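Local coordinates for protein Lem22 (Legionella pneumophila subsp. pneumophila ATCC 43290, PDB 5WD9) that is a bacterial effector of unknown biochemical function that Legionella probably delivers into its host cell, and folds as a bundle of three helices, at residues Glu16-Ile19 and Ala20-Lys23; Ala30-Lys33 and Phe34-Ala38; Val44-Gly47 and Ser48-Thr51; Asp61-Lys64 and Ile65-Arg68. All coordinates share one frame; numbering follows the deposited sequence.

Contact 1 (Glu16-Ile19 and Ala20-Lys23)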
ATOM      1  N   GLU A  16       4.734  -2.621   2.421  1.00  6.23           N
ATOM      2  CA  GLU A  16       5.804  -2.222   3.327  0.59  7.70           C
ATOM      3  C   GLU A  16       7.121  -2.093   2.574  1.00  6.99           C
ATOM      4  O   GLU A  16       7.868  -1.127   2.773  1.00  8.58           O
ATOM      5  CB  GLU A  16       5.918  -3.227   4.472  0.59 11.16           C
ATOM      6  CG  GLU A  16       6.899  -2.816   5.553  0.59 14.75           C
ATOM      7  CD  GLU A  16       6.677  -3.568   6.847  0.59 21.09           C
ATOM      8  OE1 GLU A  16       5.514  -3.930   7.139  0.59 23.29           O
ATOM      9  OE2 GLU A  16       7.670  -3.803   7.567  0.59 23.75           O
ATOM     10  N   ASP A  17       7.402  -3.043   1.683  1.00  7.20           N
ATOM     11  CA  ASP A  17       8.625  -3.022   0.890  1.00  7.55           C
ATOM     12  C   ASP A  17       8.673  -1.800  -0.014  1.00  7.29           C
ATOM     13  O   ASP A  17       9.699  -1.122  -0.102  1.00  7.86           O
ATOM     14  CB  ASP A  17       8.687  -4.302   0.057  1.00  7.41           C
ATOM     15  CG  ASP A  17       9.885  -4.353  -0.841  1.00 11.53           C
ATOM     16  OD1 ASP A  17      10.967  -4.704  -0.335  1.00 15.72           O
ATOM     17  OD2 ASP A  17       9.754  -4.052  -2.047  1.00 11.81           O
ATOM     18  N   GLN A  18       7.579  -1.510  -0.714  1.00  6.69           N
ATOM     19  CA  GLN A  18       7.583  -0.369  -1.623  1.00  6.87           C
ATOM     20  C   GLN A  18       7.659   0.955  -0.875  1.00  6.53           C
ATOM     21  O   GLN A  18       8.339   1.881  -1.321  1.00  7.27           O
ATOM     22  CB  GLN A  18       6.353  -0.423  -2.520  1.00  6.82           C
ATOM     23  CG  GLN A  18       6.281  -1.667  -3.405  1.00  9.47           C
ATOM     24  CD  GLN A  18       7.417  -1.723  -4.410  1.00 11.26           C
ATOM     25  OE1 GLN A  18       7.382  -1.023  -5.421  1.00 11.03           O
ATOM     26  NE2 GLN A  18       8.421  -2.550  -4.142  1.00 11.13           N
ATOM     27  N   ILE A  19       6.980   1.062   0.262  1.00  6.31           N
ATOM     28  CA  ILE A  19       7.043   2.285   1.054  1.00  9.13           C
ATOM     29  C   ILE A  19       8.463   2.507   1.555  1.00  8.36           C
ATOM     30  O   ILE A  19       8.984   3.631   1.523  1.00  9.73           O
ATOM     31  CB  ILE A  19       6.017   2.220   2.201  1.00  8.40           C
ATOM     32  CG1 ILE A  19       4.607   2.367   1.635  1.00  9.61           C
ATOM     33  CG2 ILE A  19       6.321   3.280   3.276  1.00 11.19           C
ATOM     34  CD1 ILE A  19       3.486   1.945   2.594  1.00 10.51           C
ATOM     35  N   ALA A  20       9.128   1.433   1.985  1.00  8.88           N
ATOM     36  CA  ALA A  20      10.510   1.551   2.439  1.00 11.75           C
ATOM     37  C   ALA A  20      11.420   2.003   1.302  1.00  9.85           C
ATOM     38  O   ALA A  20      12.276   2.880   1.486  1.00 12.36           O
ATOM     39  CB  ALA A  20      10.973   0.223   3.038  1.00 11.37           C
ATOM     40  N   LYS A  21      11.233   1.444   0.108  1.00 10.30           N
ATOM     41  CA  LYS A  21      12.072   1.841  -1.018  1.00  9.98           C
ATOM     42  C   LYS A  21      11.794   3.278  -1.439  1.00 11.00           C
ATOM     43  O   LYS A  21      12.714   3.997  -1.856  1.00 12.15           O
ATOM     44  CB  LYS A  21      11.860   0.881  -2.184  1.00 11.70           C
ATOM     45  CG  LYS A  21      12.482  -0.480  -1.914  1.00 12.49           C
ATOM     46  CD  LYS A  21      12.023  -1.552  -2.870  1.00 13.62           C
ATOM     47  CE  LYS A  21      12.774  -2.843  -2.593  1.00 14.31           C
ATOM     48  NZ  LYS A  21      12.113  -3.949  -3.323  1.00 17.58           N
ATOM     49  N   ALA A  22      10.537   3.713  -1.351  1.00 10.05           N
ATOM     50  CA  ALA A  22      10.221   5.114  -1.604  1.00 11.08           C
ATOM     51  C   ALA A  22      11.003   6.025  -0.670  1.00 13.51           C
ATOM     52  O   ALA A  22      11.614   7.005  -1.110  1.00 14.64           O
ATOM     53  CB  ALA A  22       8.729   5.337  -1.412  1.00 10.66           C
ATOM     54  N   LYS A  23      10.999   5.716   0.627  1.00 12.18           N
ATOM     55  CA  LYS A  23      11.712   6.553   1.587  1.00 15.87           C
ATOM     56  C   LYS A  23      13.215   6.583   1.348  1.00 17.27           C
ATOM     57  O   LYS A  23      13.873   7.547   1.758  1.00 20.44           O
ATOM     58  CB  LYS A  23      11.411   6.091   3.005  1.00 17.71           C
ATOM     59  CG  LYS A  23       9.972   6.258   3.405  1.00 21.09           C
ATOM     60  CD  LYS A  23       9.755   5.613   4.745  1.00 26.19           C
ATOM     61  CE  LYS A  23       8.349   5.810   5.217  1.00 22.43           C
ATOM     62  NZ  LYS A  23       8.127   5.046   6.475  1.00 28.31           N
TER
HETATM   63  O   HOH W   1      11.110  -3.502  -6.134  1.00  9.14           O

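Contact 2 (Ala30-Lys33 and Phe34-Ala38)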
ATOM      1  N   ALA A  30      11.504   8.494  -8.690  1.00 13.56           N
ATOM      2  CA  ALA A  30      11.669   7.130  -8.209  1.00 15.74           C
ATOM      3  C   ALA A  30      10.799   6.881  -6.989  1.00 11.18           C
ATOM      4  O   ALA A  30      10.206   5.807  -6.843  1.00 11.85           O
ATOM      5  CB  ALA A  30      13.139   6.871  -7.882  1.00 18.30           C
ATOM      6  N   GLN A  31      10.714   7.870  -6.099  1.00 11.28           N
ATOM      7  CA  GLN A  31       9.847   7.742  -4.940  1.00  9.57           C
ATOM      8  C   GLN A  31       8.410   7.541  -5.374  1.00  9.76           C
ATOM      9  O   GLN A  31       7.711   6.667  -4.855  1.00 10.19           O
ATOM     10  CB  GLN A  31       9.961   9.009  -4.099  1.00 13.40           C
ATOM     11  CG  GLN A  31       9.145   8.956  -2.838  1.00 20.56           C
ATOM     12  CD  GLN A  31       9.202  10.235  -2.042  1.00 28.69           C
ATOM     13  OE1 GLN A  31       9.885  11.191  -2.419  1.00 26.26           O
ATOM     14  NE2 GLN A  31       8.476  10.265  -0.927  1.00 30.15           N
ATOM     15  N   LEU A  32       7.965   8.330  -6.357  1.00 11.04           N
ATOM     16  CA  LEU A  32       6.591   8.228  -6.819  1.00 11.32           C
ATOM     17  C   LEU A  32       6.302   6.860  -7.406  1.00  9.46           C
ATOM     18  O   LEU A  32       5.226   6.307  -7.173  1.00  9.40           O
ATOM     19  CB  LEU A  32       6.274   9.319  -7.839  1.00 13.75           C
ATOM     20  CG  LEU A  32       4.794   9.343  -8.251  1.00 12.50           C
ATOM     21  CD1 LEU A  32       3.865   9.549  -7.055  1.00 14.48           C
ATOM     22  CD2 LEU A  32       4.549  10.393  -9.329  1.00 15.71           C
ATOM     23  N   LYS A  33       7.251   6.283  -8.145  1.00  9.50           N
ATOM     24  CA  LYS A  33       6.992   4.985  -8.742  1.00  9.61           C
ATOM     25  C   LYS A  33       6.758   3.930  -7.667  1.00  9.20           C
ATOM     26  O   LYS A  33       5.838   3.118  -7.784  1.00  8.67           O
ATOM     27  CB  LYS A  33       8.146   4.581  -9.655  1.00 13.72           C
ATOM     28  CG  LYS A  33       7.882   3.277 -10.389  1.00 25.96           C
ATOM     29  CD  LYS A  33       7.011   3.504 -11.625  1.00 37.91           C
ATOM     30  CE  LYS A  33       5.790   2.581 -11.638  1.00 38.72           C
ATOM     31  NZ  LYS A  33       4.843   2.847 -10.512  1.00 32.16           N
ATOM     32  N   PHE A  34       7.562   3.931  -6.602  1.00  7.55           N
ATOM     33  CA  PHE A  34       7.365   2.954  -5.530  1.00  6.68           C
ATOM     34  C   PHE A  34       6.037   3.180  -4.818  1.00  6.09           C
ATOM     35  O   PHE A  34       5.315   2.220  -4.508  1.00  5.82           O
ATOM     36  CB  PHE A  34       8.518   3.032  -4.528  1.00  7.62           C
ATOM     37  CG  PHE A  34       9.814   2.494  -5.051  1.00 10.26           C
ATOM     38  CD1 PHE A  34       9.913   1.173  -5.476  1.00 10.96           C
ATOM     39  CD2 PHE A  34      10.940   3.304  -5.121  1.00 11.29           C
ATOM     40  CE1 PHE A  34      11.102   0.670  -5.960  1.00 13.51           C
ATOM     41  CE2 PHE A  34      12.135   2.801  -5.601  1.00 17.27           C
ATOM     42  CZ  PHE A  34      12.213   1.482  -6.014  1.00 15.25           C
ATOM     43  N   LEU A  35       5.702   4.442  -4.538  1.00  6.60           N
ATOM     44  CA  LEU A  35       4.445   4.735  -3.862  1.00  6.65           C
ATOM     45  C   LEU A  35       3.253   4.372  -4.730  1.00  6.63           C
ATOM     46  O   LEU A  35       2.252   3.840  -4.231  1.00  7.27           O
ATOM     47  CB  LEU A  35       4.412   6.210  -3.453  1.00  8.45           C
ATOM     48  CG  LEU A  35       5.454   6.569  -2.388  1.00  7.93           C
ATOM     49  CD1 LEU A  35       5.502   8.079  -2.214  1.00  9.31           C
ATOM     50  CD2 LEU A  35       5.138   5.892  -1.068  1.00  9.86           C
ATOM     51  N   GLU A  36       3.340   4.639  -6.035  1.00  7.29           N
ATOM     52  CA  GLU A  36       2.247   4.270  -6.922  1.00  7.60           C
ATOM     53  C   GLU A  36       2.122   2.764  -7.033  1.00  7.18           C
ATOM     54  O   GLU A  36       1.008   2.255  -7.177  1.00  6.89           O
ATOM     55  CB  GLU A  36       2.410   4.932  -8.290  1.00  9.63           C
ATOM     56  CG  GLU A  36       2.031   6.422  -8.295  1.00 14.85           C
ATOM     57  CD  GLU A  36       0.563   6.724  -7.940  1.00 19.47           C
ATOM     58  OE1 GLU A  36      -0.260   5.793  -7.770  1.00 19.57           O
ATOM     59  OE2 GLU A  36       0.225   7.923  -7.820  1.00 22.47           O
ATOM     60  N   ASN A  37       3.235   2.030  -6.971  1.00  6.76           N
ATOM     61  CA  ASN A  37       3.148   0.572  -6.947  1.00  7.01           C
ATOM     62  C   ASN A  37       2.376   0.102  -5.727  1.00  6.17           C
ATOM     63  O   ASN A  37       1.499  -0.759  -5.835  1.00  5.57           O
ATOM     64  CB  ASN A  37       4.540  -0.050  -6.920  1.00  7.99           C
ATOM     65  CG  ASN A  37       5.243   0.012  -8.240  1.00 10.58           C
ATOM     66  OD1 ASN A  37       4.646   0.246  -9.294  1.00 12.78           O
ATOM     67  ND2 ASN A  37       6.543  -0.193  -8.187  1.00 11.05           N
ATOM     68  N   ALA A  38       2.696   0.652  -4.553  1.00  6.34           N
ATOM     69  CA  ALA A  38       1.937   0.315  -3.351  1.00  5.78           C
ATOM     70  C   ALA A  38       0.466   0.646  -3.540  1.00  6.53           C
ATOM     71  O   ALA A  38      -0.413  -0.132  -3.153  1.00  6.26           O
ATOM     72  CB  ALA A  38       2.485   1.074  -2.142  1.00  5.59           C
TER

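Contact 3 (Val44-Gly47 and Ser48-Thr51)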
ATOM      1  N   VAL A  44      -5.983  -2.982  -6.346  1.00  7.08           N
ATOM      2  CA  VAL A  44      -6.373  -4.226  -7.003  1.00  7.62           C
ATOM      3  C   VAL A  44      -6.749  -5.283  -5.969  1.00  8.33           C
ATOM      4  O   VAL A  44      -7.815  -5.908  -6.038  1.00  9.84           O
ATOM      5  CB  VAL A  44      -5.243  -4.704  -7.932  1.00  8.70           C
ATOM      6  CG1 VAL A  44      -5.536  -6.110  -8.452  1.00 12.03           C
ATOM      7  CG2 VAL A  44      -5.026  -3.713  -9.078  1.00  9.18           C
ATOM      8  N   LYS A  45      -5.895  -5.486  -4.981  1.00  7.40           N
ATOM      9  CA  LYS A  45      -6.083  -6.609  -4.064  1.00  8.04           C
ATOM     10  C   LYS A  45      -7.194  -6.352  -3.054  1.00  9.01           C
ATOM     11  O   LYS A  45      -7.932  -7.270  -2.694  1.00 10.01           O
ATOM     12  CB  LYS A  45      -4.769  -6.934  -3.352  1.00  7.16           C
ATOM     13  CG  LYS A  45      -3.682  -7.479  -4.276  1.00  6.83           C
ATOM     14  CD  LYS A  45      -4.053  -8.816  -4.880  1.00  8.04           C
ATOM     15  CE  LYS A  45      -2.989  -9.245  -5.872  1.00  9.21           C
ATOM     16  NZ  LYS A  45      -3.270 -10.630  -6.322  1.00 10.58           N
ATOM     17  N   MET A  46      -7.324  -5.123  -2.563  1.00  9.29           N
ATOM     18  CA  MET A  46      -8.418  -4.867  -1.629  1.00  9.75           C
ATOM     19  C   MET A  46      -9.764  -4.858  -2.333  1.00 14.56           C
ATOM     20  O   MET A  46     -10.775  -5.231  -1.727  1.00 11.99           O
ATOM     21  CB  MET A  46      -8.170  -3.577  -0.858  1.00 11.34           C
ATOM     22  CG  MET A  46      -6.915  -3.622  -0.000  1.00 11.25           C
ATOM     23  SD  MET A  46      -6.910  -4.933   1.257  1.00 14.15           S
ATOM     24  CE  MET A  46      -8.218  -4.354   2.334  1.00 21.05           C
ATOM     25  N   GLY A  47      -9.806  -4.454  -3.603  1.00 11.88           N
ATOM     26  CA  GLY A  47     -11.038  -4.589  -4.360  1.00 14.53           C
ATOM     27  C   GLY A  47     -11.503  -6.028  -4.411  1.00 15.92           C
ATOM     28  O   GLY A  47     -12.684  -6.320  -4.202  1.00 17.21           O
ATOM     29  N   SER A  48     -10.573  -6.955  -4.650  1.00 16.11           N
ATOM     30  CA  SER A  48     -10.925  -8.371  -4.671  1.00 17.29           C
ATOM     31  C   SER A  48     -11.337  -8.865  -3.291  1.00 15.38           C
ATOM     32  O   SER A  48     -12.266  -9.674  -3.170  1.00 17.01           O
ATOM     33  CB  SER A  48      -9.751  -9.187  -5.202  1.00 16.98           C
ATOM     34  OG  SER A  48      -9.454  -8.813  -6.537  1.00 17.01           O
ATOM     35  N   LEU A  49     -10.642  -8.412  -2.242  1.00 14.08           N
ATOM     36  CA  LEU A  49     -10.994  -8.826  -0.889  1.00 14.77           C
ATOM     37  C   LEU A  49     -12.419  -8.416  -0.545  1.00 14.82           C
ATOM     38  O   LEU A  49     -13.188  -9.217   0.001  1.00 17.14           O
ATOM     39  CB  LEU A  49     -10.006  -8.227   0.113  1.00 14.87           C
ATOM     40  CG  LEU A  49     -10.291  -8.608   1.569  1.00 16.09           C
ATOM     41  CD1 LEU A  49      -9.901 -10.060   1.841  1.00 20.32           C
ATOM     42  CD2 LEU A  49      -9.598  -7.678   2.540  1.00 16.67           C
ATOM     43  N   THR A  50     -12.797  -7.178  -0.877  1.00 22.38           N
ATOM     44  CA  THR A  50     -14.146  -6.705  -0.571  1.00 27.75           C
ATOM     45  C   THR A  50     -15.213  -7.616  -1.163  1.00 33.88           C
ATOM     46  O   THR A  50     -16.278  -7.798  -0.561  1.00 31.51           O
ATOM     47  CB  THR A  50     -14.318  -5.271  -1.080  1.00 32.93           C
ATOM     48  OG1 THR A  50     -13.346  -4.423  -0.454  1.00 33.55           O
ATOM     49  CG2 THR A  50     -15.718  -4.744  -0.770  1.00 37.16           C
ATOM     50  N   THR A  51     -14.939  -8.218  -2.322  1.00 33.57           N
ATOM     51  CA  THR A  51     -15.932  -9.060  -2.976  1.00 36.98           C
ATOM     52  C   THR A  51     -16.140 -10.393  -2.266  1.00 35.24           C
ATOM     53  O   THR A  51     -17.211 -10.992  -2.408  1.00 35.62           O
ATOM     54  CB  THR A  51     -15.534  -9.309  -4.435  1.00 41.53           C
ATOM     55  OG1 THR A  51     -14.309 -10.051  -4.480  1.00 49.75           O
ATOM     56  CG2 THR A  51     -15.340  -7.990  -5.161  1.00 37.42           C
TER
HETATM   57  O   HOH W   2      -9.905  -6.016  -7.935  1.00 20.70           O

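Contact 4 (Asp61-Lys64 and Ile65-Arg68)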
ATOM      1  N   ASP A  61      -8.363 -10.312   9.760  1.00  7.41           N
ATOM      2  CA  ASP A  61      -8.586  -9.021  10.392  1.00  7.40           C
ATOM      3  C   ASP A  61      -7.275  -8.379  10.823  1.00  7.00           C
ATOM      4  O   ASP A  61      -7.085  -7.170  10.644  1.00  7.12           O
ATOM      5  CB  ASP A  61      -9.538  -9.186  11.567  1.00  8.13           C
ATOM      6  CG  ASP A  61     -10.987  -9.402  11.123  1.00 11.16           C
ATOM      7  OD1 ASP A  61     -11.284  -9.312   9.911  1.00 13.11           O
ATOM      8  OD2 ASP A  61     -11.833  -9.652  11.996  1.00 15.38           O
ATOM      9  N   ARG A  62      -6.350  -9.163  11.383  1.00  6.58           N
ATOM     10  CA  ARG A  62      -5.056  -8.597  11.743  1.00  5.29           C
ATOM     11  C   ARG A  62      -4.361  -8.010  10.523  1.00  4.92           C
ATOM     12  O   ARG A  62      -3.820  -6.895  10.567  1.00  6.18           O
ATOM     13  CB  ARG A  62      -4.191  -9.679  12.391  1.00  5.28           C
ATOM     14  CG  ARG A  62      -2.869  -9.129  12.906  1.00  6.23           C
ATOM     15  CD  ARG A  62      -1.910 -10.241  13.343  1.00  6.94           C
ATOM     16  NE  ARG A  62      -2.363 -10.947  14.542  1.00  5.42           N
ATOM     17  CZ  ARG A  62      -2.906 -12.162  14.570  1.00  6.04           C
ATOM     18  NH1 ARG A  62      -3.094 -12.881  13.469  1.00  5.70           N
ATOM     19  NH2 ARG A  62      -3.257 -12.670  15.733  1.00  7.27           N
ATOM     20  N   LEU A  63      -4.337  -8.767   9.427  1.00  5.72           N
ATOM     21  CA  LEU A  63      -3.684  -8.280   8.222  1.00  5.12           C
ATOM     22  C   LEU A  63      -4.373  -7.034   7.687  1.00  6.03           C
ATOM     23  O   LEU A  63      -3.700  -6.104   7.244  1.00  6.05           O
ATOM     24  CB  LEU A  63      -3.618  -9.394   7.179  1.00  7.06           C
ATOM     25  CG  LEU A  63      -2.579 -10.476   7.472  1.00  6.67           C
ATOM     26  CD1 LEU A  63      -2.925 -11.725   6.695  1.00  9.32           C
ATOM     27  CD2 LEU A  63      -1.195  -9.950   7.079  1.00  8.87           C
ATOM     28  N   LYS A  64      -5.712  -6.987   7.722  1.00  5.36           N
ATOM     29  CA  LYS A  64      -6.415  -5.802   7.231  1.00  5.71           C
ATOM     30  C   LYS A  64      -6.047  -4.572   8.044  1.00  6.42           C
ATOM     31  O   LYS A  64      -5.864  -3.485   7.491  1.00  6.57           O
ATOM     32  CB  LYS A  64      -7.925  -6.017   7.290  1.00  8.03           C
ATOM     33  CG  LYS A  64      -8.482  -6.890   6.171  1.00 11.18           C
ATOM     34  CD  LYS A  64     -10.005  -7.036   6.284  1.00 14.48           C
ATOM     35  CE  LYS A  64     -10.697  -5.674   6.211  1.00 19.13           C
ATOM     36  NZ  LYS A  64     -12.198  -5.787   6.232  1.00 24.44           N
ATOM     37  N   ILE A  65      -5.924  -4.718   9.362  1.00  6.13           N
ATOM     38  CA  ILE A  65      -5.527  -3.573  10.173  1.00  6.16           C
ATOM     39  C   ILE A  65      -4.100  -3.134   9.837  1.00  5.85           C
ATOM     40  O   ILE A  65      -3.818  -1.933   9.683  1.00  6.72           O
ATOM     41  CB  ILE A  65      -5.705  -3.911  11.663  1.00  6.18           C
ATOM     42  CG1 ILE A  65      -7.194  -4.048  11.987  1.00  7.43           C
ATOM     43  CG2 ILE A  65      -5.031  -2.860  12.523  1.00  8.13           C
ATOM     44  CD1 ILE A  65      -7.487  -4.796  13.285  1.00 10.48           C
ATOM     45  N   GLU A  66      -3.182  -4.097   9.689  1.00  5.30           N
ATOM     46  CA  GLU A  66      -1.811  -3.763   9.304  1.00  5.70           C
ATOM     47  C   GLU A  66      -1.768  -3.066   7.950  1.00  5.31           C
ATOM     48  O   GLU A  66      -1.040  -2.076   7.766  1.00  7.35           O
ATOM     49  CB  GLU A  66      -0.955  -5.031   9.274  1.00  6.23           C
ATOM     50  CG  GLU A  66      -0.723  -5.652  10.652  1.00  6.14           C
ATOM     51  CD  GLU A  66      -0.041  -7.012  10.589  1.00 11.30           C
ATOM     52  OE1 GLU A  66       0.182  -7.538   9.482  1.00 11.41           O
ATOM     53  OE2 GLU A  66       0.276  -7.575  11.665  1.00 12.40           O
ATOM     54  N   ILE A  67      -2.566  -3.550   7.001  1.00  5.63           N
ATOM     55  CA  ILE A  67      -2.596  -2.969   5.666  1.00  5.49           C
ATOM     56  C   ILE A  67      -3.170  -1.568   5.719  1.00  6.25           C
ATOM     57  O   ILE A  67      -2.696  -0.666   5.025  1.00  6.45           O
ATOM     58  CB  ILE A  67      -3.411  -3.875   4.730  1.00  5.30           C
ATOM     59  CG1 ILE A  67      -2.603  -5.133   4.418  1.00  6.83           C
ATOM     60  CG2 ILE A  67      -3.764  -3.145   3.430  1.00  8.37           C
ATOM     61  CD1 ILE A  67      -3.435  -6.265   3.930  1.00  5.91           C
ATOM     62  N   ARG A  68      -4.181  -1.344   6.559  1.00  5.66           N
ATOM     63  CA  ARG A  68      -4.785  -0.023   6.613  1.00  5.89           C
ATOM     64  C   ARG A  68      -3.767   1.015   7.070  1.00  7.50           C
ATOM     65  O   ARG A  68      -3.730   2.134   6.547  1.00  7.25           O
ATOM     66  CB  ARG A  68      -5.997  -0.065   7.539  1.00  6.75           C
ATOM     67  CG  ARG A  68      -6.585   1.296   7.812  1.00 12.53           C
ATOM     68  CD  ARG A  68      -7.334   1.857   6.641  1.00 16.39           C
ATOM     69  NE  ARG A  68      -7.824   3.199   6.957  1.00 19.35           N
ATOM     70  CZ  ARG A  68      -8.579   3.933   6.151  1.00 21.72           C
ATOM     71  NH1 ARG A  68      -8.926   3.465   4.965  1.00 21.57           N
ATOM     72  NH2 ARG A  68      -8.979   5.141   6.533  1.00 28.22           N
TER

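Contact 1 (Glu16-Ile19 and Ala20-Lys23)
An i to i+4 salt bridge between Asp17 and Lys21, on the flank of helix 4-24 that borders helix 28-52, is the main side-chain contact along this stretch of helix. The reach of Asp17 toward Lys21 NZ follows from its first torsion: CG lies trans to the backbone N (chi1 178°), which swings the carboxylate along the helix surface. Lys21 runs out fully extended from CG, its methylenes passing the backbone carbonyl of Asp17, until NZ meets Asp17 OD2 at 2.7 Å on the syn lone pair. The same oxygen takes a second donor: the bent side chain of Gln18 curls round so that its NE2 reaches Asp17 OD2 at 2.9 Å, nearly along the C-O axis, though the bond is far from straight (N-H...O 138°). Two donors thus hold OD2 and limit the rotation of the carboxylate. A water accepts from Lys21 NZ at 3.0 Å and, weakly, from Gln18 NE2. Round the helix, Ile19 and Lys23 run side by side in the same direction, Ile19 CG2 lying 3.8 Å from Lys23 CE. Beneath these side chains lie ordinary helical bonds, such as Ala22 N to Gln18 O at 2.9 Å. Gln18 OE1 bonds to Asn37 ND2 and Ala22 packs on Phe34 and Leu35 of helix 28-52, while Ile19 packs on Leu70 and Leu77 of helix 58-87, to which Lys23 is salt-bridged through Glu73.

Contact 2 (Ala30-Lys33 and Phe34-Ala38)
Helix 28-52, the second of the three helices, carries here a ladder of i to i+4 contacts whose character changes from face to face, beginning with Lys33 and Asn37. Lys33 leaves the backbone with CG pointing away from its N (chi1 -176°) and then bends at each further torsion, curling forward over the next turn so that NZ donates to Asn37 OD1 at 2.9 Å. The ammonium stands well above the carbonyl plane of Asn37, 57° out of it, and so does not sit on a lone pair; the other end of the amide, ND2, bonds to Gln18 of helix 4-24. Next along, the ring of Phe34 comes close to the preceding turn, its CD2 being 3.1 Å from Ala30 O, the same carbonyl that accepts from Phe34 N at 3.3 Å. Leu32 and Glu36 lie alongside each other, Leu32 CD1 resting 3.8 Å from Glu36 CG, and the chain of Glu36 bends at its second torsion before its carboxylate forms a salt bridge with Arg82 of helix 58-87. Gln31 and Leu35 repeat the parallel pairing, with Gln31 CG 3.8 Å from Leu35 CD1. Leu32 also packs on Cys81 and Ile85, whereas Phe34 turns to Lys21 of helix 4-24. Flanks that meet two partner helices through both apolar and polar side chains, with an i to i+4 lysine-asparagine bond between them, suit a helix packed among others.

Contact 3 (Val44-Gly47 and Ser48-Thr51)
Val44 opens this stretch near the C-terminal end of helix 28-52 by offering its carbonyl to Ser48. Val44 O accepts from Ser48 N at 3.3 Å, and a water that donates to Val44 O at 2.8 Å also lies 3.2 Å from Ser48 OG, so that the hydroxyl is tied to the turn before it through solvent. Lys45 follows with a backbone bond to Leu49 N, while its ammonium leads off to a salt bridge with Glu7 of helix 4-24. Met46 makes contact through both its side chain and its carbonyl. Its chain, bent at the second and third torsions, runs alongside Leu49 in the same direction and sets the methyl CE 3.6 Å from Leu49 CD2; both side chains pack on Leu8 of helix 4-24, forming one apolar patch. Met46 O is gripped twice by a single residue: Thr50 N donates at 2.9 Å and Thr50 OG1 at 3.0 Å, from opposite faces of the carbonyl plane. The hydroxyl gets there because OG1 is turned away from Thr50's own carbonyl carbon (chi1 -59°), folded back over the helix. Gly47 closes the row, its O accepting only weakly from Thr51 N at 3.5 Å and lying 3.3 Å from Thr51 CG2. A threonine hydroxyl bonded back to the carbonyl four residues earlier is a familiar feature of helices.

Contact 4 (Asp61-Lys64 and Ile65-Arg68)
Different first torsions bring Arg62 and Glu66 together on helix 58-87: CG of Arg62 is on the far side from its backbone N (chi1 -175°), CG of Glu66 on the far side from its carbonyl carbon (chi1 -68°), and the two chains then run side by side. What touches is carbon against carboxylate, with Arg62 CG 3.7 Å from Glu66 OE2. The guanidinium, carried away by a bend at the third torsion, keeps its NE 5.2 Å from Glu66 OE2, and the two planes are turned 51° apart; any attraction between the charges is probably long-range. The other oxygen, Glu66 OE1, lies 3.7 Å from Leu63 CD2, so the carboxylate lies between the aliphatic part of Arg62 and a methyl of Leu63. Ile67 lays its CG1 branch back over the previous turn: CG1 is 3.2 Å and CD1 3.3 Å from Leu63 O, which also accepts from Ile67 N at 2.8 Å. Leu63 packs on Thr9, Glu66 touches Lys12, Ile67 meets Leu8 of helix 4-24 and His42 of helix 28-52, and Arg68 pairs with Glu72. Ile67 buried against two helices, Leu63 one turn before it, and Arg62 and Arg68 exposed mark the i, i+4 spacing of an amphipathic helix.

How the contacts relate
From the N terminus the contacts follow strictly in series, none enclosing or crossing another, and each spans successive turns of a single helix without closing a loop. Contact 1 belongs to helix 4-24, contacts 2 and 3 to helix 28-52, contact 4 to helix 58-87. The chain reverses after contact 1, which brings contact 2 against it with centres about 8 Å apart. Contact 3 lies toward the other end of helix 28-52, its centre about 20 Å from that of contact 2; after the second reversal contact 4 returns beside it, Leu49 CD2 touching Lys64 CD at 3.8 Å. Side chains of these local contacts thus also meet across helices, 1 with 2 and 3 with 4.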